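Local coordinates for BH2621 protein (Bacillus halodurans, PDB 2QML) that is of unknown function but has a GNAT acetyltransferase domain and probably transfers acyl groups to an amine in siderophore biosynthesis, at residues H104-H109 and P138-I143; S83-Y88 and P125-I130. All blocks are in the same frame, centred on the assembly; numbering follows the deposited sequence.

Interaction 1: residues H104-H109 and P138-I143; sequences HDQGIH and PDTNTI
Gln106 and Thr140 meet at about a right angle where two parallel strands begin to pair. Followed outward from the backbone, Gln106 first places CB 4.3 Å from Ile143 CG1. Its CG then passes 3.7 Å from Thr140 OG1, with the methyl CG2 of the same residue close by. The chain is extended past CG (chi2 180°), which keeps CD alongside Thr140, 3.8 Å from OG1; NE2 then comes nearest. This amide nitrogen donates a nearly straight bond of 2.9 Å to Thr140 OG1, which lies close to the amide plane. The other branch, OE1, turns to Lys134 on helix 123-135. Thr140 OG1 in turn donates a hydrogen bond of 2.7 Å to His104 O.

Backbone pairing follows, with Gln106 N bonded to Thr142 O at 3.2 Å. Before the strand, Asp139 CB lies over one face of the His104 imidazole, 3.6 Å from its centroid, a CH-pi contact. Asp105 OD1 reaches the second segment through two waters, one bonded to Asn141 N and the other to Thr142 OG1, while Asp105 OD2 is held by Tyr99, and Thr142 OG1 also by Glu182.

The contact joins the starting ends of the two parallel strands, 106-112 and 142-145, that helix 123-135 links in a beta-alpha-beta crossover, a central element of the GNAT fold. The chemistry implies that side-chain hydrogen bonds and bridging waters extend the join beyond the strand pairing, into the turn preceding strand 142-145, while the Thr140 hydroxyl, in a buried residue, both donates and accepts.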
ATOM      1  N   HIS A 104      11.863 -12.204   6.137  1.00 24.63           N
ATOM      2  CA  HIS A 104      11.334 -10.901   6.583  1.00 24.68           C
ATOM      3  C   HIS A 104      10.879  -9.996   5.456  1.00 22.89           C
ATOM      4  O   HIS A 104      10.652  -8.831   5.659  1.00 22.29           O
ATOM      5  CB  HIS A 104      12.364 -10.190   7.443  1.00 27.19           C
ATOM      6  CG  HIS A 104      12.675 -10.939   8.687  1.00 32.83           C
ATOM      7  ND1 HIS A 104      13.742 -11.809   8.783  1.00 38.48           N
ATOM      8  CD2 HIS A 104      12.004 -11.021   9.853  1.00 43.21           C
ATOM      9  CE1 HIS A 104      13.745 -12.354   9.983  1.00 45.31           C
ATOM     10  NE2 HIS A 104      12.698 -11.896  10.650  1.00 48.24           N
ATOM     11  N   ASP A 105      10.699 -10.542   4.260  1.00 22.25           N
ATOM     12  CA  ASP A 105      10.172  -9.746   3.175  1.00 21.79           C
ATOM     13  C   ASP A 105       8.774  -9.271   3.539  1.00 19.62           C
ATOM     14  O   ASP A 105       8.015 -10.002   4.145  1.00 22.71           O
ATOM     15  CB  ASP A 105      10.086 -10.558   1.873  1.00 20.09           C
ATOM     16  CG  ASP A 105      11.438 -10.868   1.232  1.00 21.24           C
ATOM     17  OD1 ASP A 105      12.480 -10.367   1.675  1.00 24.22           O
ATOM     18  OD2 ASP A 105      11.388 -11.558   0.182  1.00 21.05           O
ATOM     19  N   GLN A 106       8.425  -8.072   3.096  1.00 20.32           N
ATOM     20  CA  GLN A 106       7.130  -7.509   3.328  1.00 22.02           C
ATOM     21  C   GLN A 106       6.486  -7.161   1.984  1.00 23.45           C
ATOM     22  O   GLN A 106       7.145  -7.093   0.937  1.00 22.48           O
ATOM     23  CB  GLN A 106       7.215  -6.245   4.217  1.00 22.17           C
ATOM     24  CG  GLN A 106       7.776  -6.465   5.618  1.00 22.90           C
ATOM     25  CD  GLN A 106       7.808  -5.170   6.353  1.00 23.67           C
ATOM     26  OE1 GLN A 106       6.897  -4.393   6.225  1.00 22.58           O
ATOM     27  NE2 GLN A 106       8.830  -4.934   7.137  1.00 22.14           N
ATOM     28  N   GLY A 107       5.184  -6.944   2.045  1.00 22.11           N
ATOM     29  CA  GLY A 107       4.390  -6.500   0.918  1.00 21.90           C
ATOM     30  C   GLY A 107       3.453  -5.374   1.241  1.00 23.18           C
ATOM     31  O   GLY A 107       3.268  -5.021   2.411  1.00 20.86           O
ATOM     32  N   ILE A 108       2.898  -4.769   0.192  1.00 22.83           N
ATOM     33  CA  ILE A 108       2.006  -3.641   0.337  1.00 22.95           C
ATOM     34  C   ILE A 108       0.860  -3.678  -0.659  1.00 22.53           C
ATOM     35  O   ILE A 108       1.048  -4.039  -1.847  1.00 21.66           O
ATOM     36  CB  ILE A 108       2.767  -2.298   0.232  1.00 21.04           C
ATOM     37  CG1 ILE A 108       1.869  -1.119   0.716  1.00 20.88           C
ATOM     38  CG2 ILE A 108       3.406  -2.086  -1.175  1.00 24.30           C
ATOM     39  CD1 ILE A 108       1.538  -1.163   2.237  1.00 27.00           C
ATOM     40  N   HIS A 109      -0.338  -3.432  -0.155  1.00 21.57           N
ATOM     41  CA  HIS A 109      -1.511  -3.201  -0.982  1.00 23.69           C
ATOM     42  C   HIS A 109      -1.979  -1.786  -0.666  1.00 23.22           C
ATOM     43  O   HIS A 109      -1.851  -1.343   0.489  1.00 22.66           O
ATOM     44  CB  HIS A 109      -2.658  -4.161  -0.744  1.00 21.63           C
ATOM     45  CG  HIS A 109      -2.317  -5.605  -0.929  1.00 22.99           C
ATOM     46  ND1 HIS A 109      -1.997  -6.133  -2.172  1.00 28.17           N
ATOM     47  CD2 HIS A 109      -2.420  -6.646  -0.089  1.00 23.67           C
ATOM     48  CE1 HIS A 109      -1.832  -7.442  -2.046  1.00 26.57           C
ATOM     49  NE2 HIS A 109      -2.010  -7.768  -0.783  1.00 23.64           N
ATOM     50  N   PRO A 138      14.425  -4.164  11.142  1.00 22.60           N
ATOM     51  CA  PRO A 138      15.859  -4.395  10.785  1.00 23.73           C
ATOM     52  C   PRO A 138      16.142  -5.523   9.793  1.00 24.85           C
ATOM     53  O   PRO A 138      17.015  -5.366   8.961  1.00 27.61           O
ATOM     54  CB  PRO A 138      16.522  -4.650  12.151  1.00 25.04           C
ATOM     55  CG  PRO A 138      15.626  -3.884  13.101  1.00 24.86           C
ATOM     56  CD  PRO A 138      14.245  -4.121  12.612  1.00 25.32           C
ATOM     57  N   ASP A 139      15.401  -6.612   9.848  1.00 23.98           N
ATOM     58  CA  ASP A 139      15.735  -7.711   8.954  1.00 26.03           C
ATOM     59  C   ASP A 139      15.010  -7.652   7.616  1.00 23.33           C
ATOM     60  O   ASP A 139      15.272  -8.492   6.753  1.00 25.80           O
ATOM     61  CB  ASP A 139      15.425  -9.026   9.656  1.00 27.43           C
ATOM     62  CG  ASP A 139      16.295  -9.250  10.907  1.00 38.55           C
ATOM     63  OD1 ASP A 139      17.488  -8.864  10.876  1.00 38.05           O
ATOM     64  OD2 ASP A 139      15.767  -9.821  11.900  1.00 44.76           O
ATOM     65  N   THR A 140      14.124  -6.687   7.430  1.00 23.15           N
ATOM     66  CA  THR A 140      13.462  -6.554   6.121  1.00 21.09           C
ATOM     67  C   THR A 140      14.353  -5.821   5.123  1.00 22.31           C
ATOM     68  O   THR A 140      14.660  -4.649   5.308  1.00 24.19           O
ATOM     69  CB  THR A 140      12.130  -5.816   6.221  1.00 17.71           C
ATOM     70  OG1 THR A 140      11.238  -6.592   7.021  1.00 23.02           O
ATOM     71  CG2 THR A 140      11.546  -5.562   4.818  1.00 20.00           C
ATOM     72  N   ASN A 141      14.746  -6.514   4.051  1.00 21.23           N
ATOM     73  CA  ASN A 141      15.562  -5.902   2.992  1.00 22.26           C
ATOM     74  C   ASN A 141      14.807  -5.672   1.708  1.00 21.54           C
ATOM     75  O   ASN A 141      15.278  -4.952   0.836  1.00 22.77           O
ATOM     76  CB  ASN A 141      16.726  -6.810   2.655  1.00 23.73           C
ATOM     77  CG  ASN A 141      17.545  -7.185   3.866  1.00 35.26           C
ATOM     78  OD1 ASN A 141      17.915  -6.335   4.672  1.00 38.26           O
ATOM     79  ND2 ASN A 141      17.832  -8.480   4.005  1.00 39.16           N
ATOM     80  N   THR A 142      13.627  -6.267   1.598  1.00 24.08           N
ATOM     81  CA  THR A 142      12.860  -6.224   0.358  1.00 23.06           C
ATOM     82  C   THR A 142      11.399  -6.050   0.647  1.00 22.19           C
ATOM     83  O   THR A 142      10.852  -6.710   1.554  1.00 24.16           O
ATOM     84  CB  THR A 142      13.058  -7.542  -0.475  1.00 21.79           C
ATOM     85  OG1 THR A 142      14.465  -7.790  -0.619  1.00 24.73           O
ATOM     86  CG2 THR A 142      12.302  -7.462  -1.876  1.00 23.85           C
ATOM     87  N   ILE A 143      10.756  -5.147  -0.100  1.00 22.08           N
ATOM     88  CA  ILE A 143       9.312  -4.993  -0.074  1.00 22.64           C
ATOM     89  C   ILE A 143       8.800  -5.301  -1.491  1.00 21.98           C
ATOM     90  O   ILE A 143       9.371  -4.857  -2.456  1.00 22.64           O
ATOM     91  CB  ILE A 143       8.839  -3.597   0.375  1.00 24.71           C
ATOM     92  CG1 ILE A 143       9.280  -3.301   1.827  1.00 30.66           C
ATOM     93  CG2 ILE A 143       7.313  -3.486   0.285  1.00 24.06           C
ATOM     94  CD1 ILE A 143       9.060  -1.877   2.293  1.00 25.52           C
TER
HETATM   95  O   HOH W   1      13.716  -9.082   3.728  1.00 26.00           O
HETATM   96  O   HOH W   2      14.841 -10.156   0.472  1.00 36.71           O

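Interaction 2: residues S83-Y88 and P125-I130; sequences SYWESY and PLLLAI
The Trp85 indole reaches from strand 80-89 to helix 123-135, meeting Leu126, Leu127 and Ile130 mainly at its six-membered ring. Leu127 CD1 lies at the edge, in the ring plane, 4.0 Å from Trp85 CZ3. Another part of the edge is polar: Ser83 OG also lies near the plane and accepts a 2.8 Å bond from Trp85 NE1. Ile130 CG2, 3.6 Å from Trp85 CZ3, and Leu126 CB, 3.8 Å from CZ2, approach obliquely, as does the backbone nitrogen of Leu127, 3.8 Å from CH2. Ile130 CD1, carried outward by an extended chain (chi2 172°), touches CB and CG at the root of the tryptophan side chain and CE3 of the six-membered ring. Phe24 also meets the tryptophan, its ring plane inclined at about 60°.

The axes of segments 83-88 and 125-130 pass 11.3 Å apart at 30°, with the helix packed on one side of the sheet, as in the alpha/beta GNAT fold. Chemically, the join rests on hydrocarbon against aromatic carbon, while the indole's polar N-H is satisfied within its own strand; that bond also restrains how the ring can turn against the helix.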
ATOM      1  N   SER A  83      -6.849   7.344   1.854  1.00 21.00           N
ATOM      2  CA  SER A  83      -6.149   6.176   1.351  1.00 22.30           C
ATOM      3  C   SER A  83      -6.211   5.012   2.342  1.00 19.65           C
ATOM      4  O   SER A  83      -6.309   5.188   3.566  1.00 20.41           O
ATOM      5  CB  SER A  83      -4.711   6.551   0.976  1.00 19.57           C
ATOM      6  OG  SER A  83      -4.000   7.017   2.094  1.00 18.89           O
ATOM      7  N   TYR A  84      -6.172   3.820   1.794  1.00 20.23           N
ATOM      8  CA  TYR A  84      -6.266   2.580   2.548  1.00 20.53           C
ATOM      9  C   TYR A  84      -5.048   1.738   2.157  1.00 21.65           C
ATOM     10  O   TYR A  84      -4.694   1.662   0.976  1.00 20.56           O
ATOM     11  CB  TYR A  84      -7.623   1.887   2.318  1.00 22.73           C
ATOM     12  CG  TYR A  84      -7.740   0.459   2.817  1.00 23.25           C
ATOM     13  CD1 TYR A  84      -8.050   0.165   4.156  1.00 21.70           C
ATOM     14  CD2 TYR A  84      -7.555  -0.608   1.956  1.00 23.97           C
ATOM     15  CE1 TYR A  84      -8.180  -1.141   4.603  1.00 22.79           C
ATOM     16  CE2 TYR A  84      -7.700  -1.892   2.397  1.00 20.27           C
ATOM     17  CZ  TYR A  84      -7.981  -2.147   3.730  1.00 20.52           C
ATOM     18  OH  TYR A  84      -8.111  -3.436   4.162  1.00 20.88           O
ATOM     19  N   TRP A  85      -4.503   1.068   3.160  1.00 21.47           N
ATOM     20  CA  TRP A  85      -3.260   0.350   3.048  1.00 21.15           C
ATOM     21  C   TRP A  85      -3.325  -0.971   3.795  1.00 20.90           C
ATOM     22  O   TRP A  85      -3.856  -1.059   4.917  1.00 20.86           O
ATOM     23  CB  TRP A  85      -2.082   1.200   3.616  1.00 20.38           C
ATOM     24  CG  TRP A  85      -2.043   2.585   3.088  1.00 19.23           C
ATOM     25  CD1 TRP A  85      -2.888   3.625   3.426  1.00 23.52           C
ATOM     26  CD2 TRP A  85      -1.195   3.074   2.060  1.00 18.12           C
ATOM     27  NE1 TRP A  85      -2.587   4.688   2.720  1.00 21.81           N
ATOM     28  CE2 TRP A  85      -1.579   4.424   1.837  1.00 20.30           C
ATOM     29  CE3 TRP A  85      -0.152   2.531   1.303  1.00 22.39           C
ATOM     30  CZ2 TRP A  85      -0.948   5.241   0.898  1.00 23.65           C
ATOM     31  CZ3 TRP A  85       0.495   3.346   0.402  1.00 21.37           C
ATOM     32  CH2 TRP A  85       0.088   4.678   0.200  1.00 23.07           C
ATOM     33  N   GLU A  86      -2.817  -2.024   3.163  1.00 20.59           N
ATOM     34  CA  GLU A  86      -2.610  -3.301   3.827  1.00 19.71           C
ATOM     35  C   GLU A  86      -1.099  -3.560   3.731  1.00 21.98           C
ATOM     36  O   GLU A  86      -0.544  -3.764   2.684  1.00 21.13           O
ATOM     37  CB  GLU A  86      -3.440  -4.412   3.206  1.00 21.47           C
ATOM     38  CG  GLU A  86      -4.913  -4.194   3.327  1.00 21.68           C
ATOM     39  CD  GLU A  86      -5.757  -5.220   2.578  1.00 22.21           C
ATOM     40  OE1 GLU A  86      -5.188  -6.085   1.857  1.00 25.56           O
ATOM     41  OE2 GLU A  86      -7.013  -5.149   2.709  1.00 23.62           O
ATOM     42  N   SER A  87      -0.461  -3.560   4.870  1.00 22.54           N
ATOM     43  CA  SER A  87       0.961  -3.896   5.055  1.00 22.59           C
ATOM     44  C   SER A  87       1.058  -5.349   5.575  1.00 24.18           C
ATOM     45  O   SER A  87       0.459  -5.704   6.596  1.00 23.61           O
ATOM     46  CB  SER A  87       1.581  -2.906   6.018  1.00 24.45           C
ATOM     47  OG  SER A  87       2.882  -3.272   6.344  1.00 22.74           O
ATOM     48  N   TYR A  88       1.839  -6.219   4.916  1.00 22.14           N
ATOM     49  CA  TYR A  88       1.867  -7.623   5.303  1.00 25.69           C
ATOM     50  C   TYR A  88       3.240  -8.275   5.191  1.00 23.64           C
ATOM     51  O   TYR A  88       4.134  -7.731   4.560  1.00 23.07           O
ATOM     52  CB  TYR A  88       0.822  -8.402   4.473  1.00 27.40           C
ATOM     53  CG  TYR A  88       1.100  -8.416   2.971  1.00 22.06           C
ATOM     54  CD1 TYR A  88       1.857  -9.423   2.420  1.00 22.07           C
ATOM     55  CD2 TYR A  88       0.564  -7.443   2.108  1.00 23.22           C
ATOM     56  CE1 TYR A  88       2.141  -9.438   1.046  1.00 21.75           C
ATOM     57  CE2 TYR A  88       0.852  -7.474   0.726  1.00 24.70           C
ATOM     58  CZ  TYR A  88       1.613  -8.485   0.234  1.00 25.12           C
ATOM     59  OH  TYR A  88       1.917  -8.565  -1.130  1.00 26.71           O
ATOM     60  N   PRO A 125       4.339  10.912  -2.144  1.00 22.88           N
ATOM     61  CA  PRO A 125       4.765  11.138  -0.746  1.00 23.76           C
ATOM     62  C   PRO A 125       4.169  10.126   0.251  1.00 22.16           C
ATOM     63  O   PRO A 125       4.821   9.751   1.238  1.00 19.38           O
ATOM     64  CB  PRO A 125       4.293  12.583  -0.461  1.00 24.20           C
ATOM     65  CG  PRO A 125       3.221  12.862  -1.467  1.00 25.42           C
ATOM     66  CD  PRO A 125       3.685  12.111  -2.699  1.00 23.69           C
ATOM     67  N   LEU A 126       2.937   9.694   0.008  1.00 21.08           N
ATOM     68  CA  LEU A 126       2.294   8.718   0.886  1.00 21.07           C
ATOM     69  C   LEU A 126       2.981   7.363   0.824  1.00 21.25           C
ATOM     70  O   LEU A 126       3.317   6.778   1.854  1.00 19.96           O
ATOM     71  CB  LEU A 126       0.842   8.553   0.529  1.00 22.69           C
ATOM     72  CG  LEU A 126      -0.083   9.696   0.908  1.00 21.90           C
ATOM     73  CD1 LEU A 126      -1.412   9.610   0.108  1.00 26.16           C
ATOM     74  CD2 LEU A 126      -0.300   9.752   2.446  1.00 22.98           C
ATOM     75  N   LEU A 127       3.170   6.850  -0.386  1.00 23.26           N
ATOM     76  CA  LEU A 127       3.833   5.574  -0.557  1.00 21.29           C
ATOM     77  C   LEU A 127       5.274   5.614  -0.030  1.00 20.66           C
ATOM     78  O   LEU A 127       5.689   4.662   0.649  1.00 21.99           O
ATOM     79  CB  LEU A 127       3.776   5.148  -2.027  1.00 19.53           C
ATOM     80  CG  LEU A 127       4.476   3.836  -2.320  1.00 22.38           C
ATOM     81  CD1 LEU A 127       3.859   2.611  -1.614  1.00 20.52           C
ATOM     82  CD2 LEU A 127       4.555   3.609  -3.916  1.00 24.04           C
ATOM     83  N   LEU A 128       6.018   6.678  -0.307  1.00 21.01           N
ATOM     84  CA  LEU A 128       7.384   6.783   0.174  1.00 22.95           C
ATOM     85  C   LEU A 128       7.398   6.770   1.684  1.00 22.66           C
ATOM     86  O   LEU A 128       8.256   6.116   2.279  1.00 21.41           O
ATOM     87  CB  LEU A 128       8.037   8.032  -0.392  1.00 22.55           C
ATOM     88  CG  LEU A 128       8.347   8.021  -1.890  1.00 24.50           C
ATOM     89  CD1 LEU A 128       8.800   9.396  -2.299  1.00 25.57           C
ATOM     90  CD2 LEU A 128       9.380   7.026  -2.277  1.00 24.60           C
ATOM     91  N   ALA A 129       6.444   7.459   2.320  1.00 21.23           N
ATOM     92  CA  ALA A 129       6.395   7.488   3.799  1.00 22.08           C
ATOM     93  C   ALA A 129       6.150   6.113   4.436  1.00 21.51           C
ATOM     94  O   ALA A 129       6.859   5.691   5.373  1.00 20.85           O
ATOM     95  CB  ALA A 129       5.334   8.527   4.304  1.00 22.20           C
ATOM     96  N   ILE A 130       5.143   5.406   3.958  1.00 21.56           N
ATOM     97  CA  ILE A 130       4.820   4.100   4.520  1.00 20.93           C
ATOM     98  C   ILE A 130       5.923   3.093   4.198  1.00 22.01           C
ATOM     99  O   ILE A 130       6.223   2.254   5.054  1.00 20.41           O
ATOM    100  CB  ILE A 130       3.420   3.639   4.113  1.00 20.25           C
ATOM    101  CG1 ILE A 130       2.983   2.464   5.009  1.00 21.79           C
ATOM    102  CG2 ILE A 130       3.334   3.311   2.590  1.00 21.98           C
ATOM    103  CD1 ILE A 130       1.524   1.989   4.880  1.00 24.59           C
TER

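Overall arrangement
Interactions 1 and 2, centred 13 Å apart, share one sheet and interlock along the chain: strand 80-89 neighbours strand 106-112, and helix 123-135 forms the crossover from there to strand 142-145. Across the strand border, Gly107 N lies 2.8 Å from Tyr88 O and His109 N 2.9 Å from Glu86 O, probable hydrogen bonds, while the His109 and Tyr88 rings stack. Lys134 of the helix ties both contacts together by bonding Gln106 OE1, Gly107 O and Ser87 OG. Glycerol is bonded to His109 ND1, and glycerol also lies about 3 Å from the Gln106 side chain; both are probably from the crystallisation liquor, though such molecules may mark pockets.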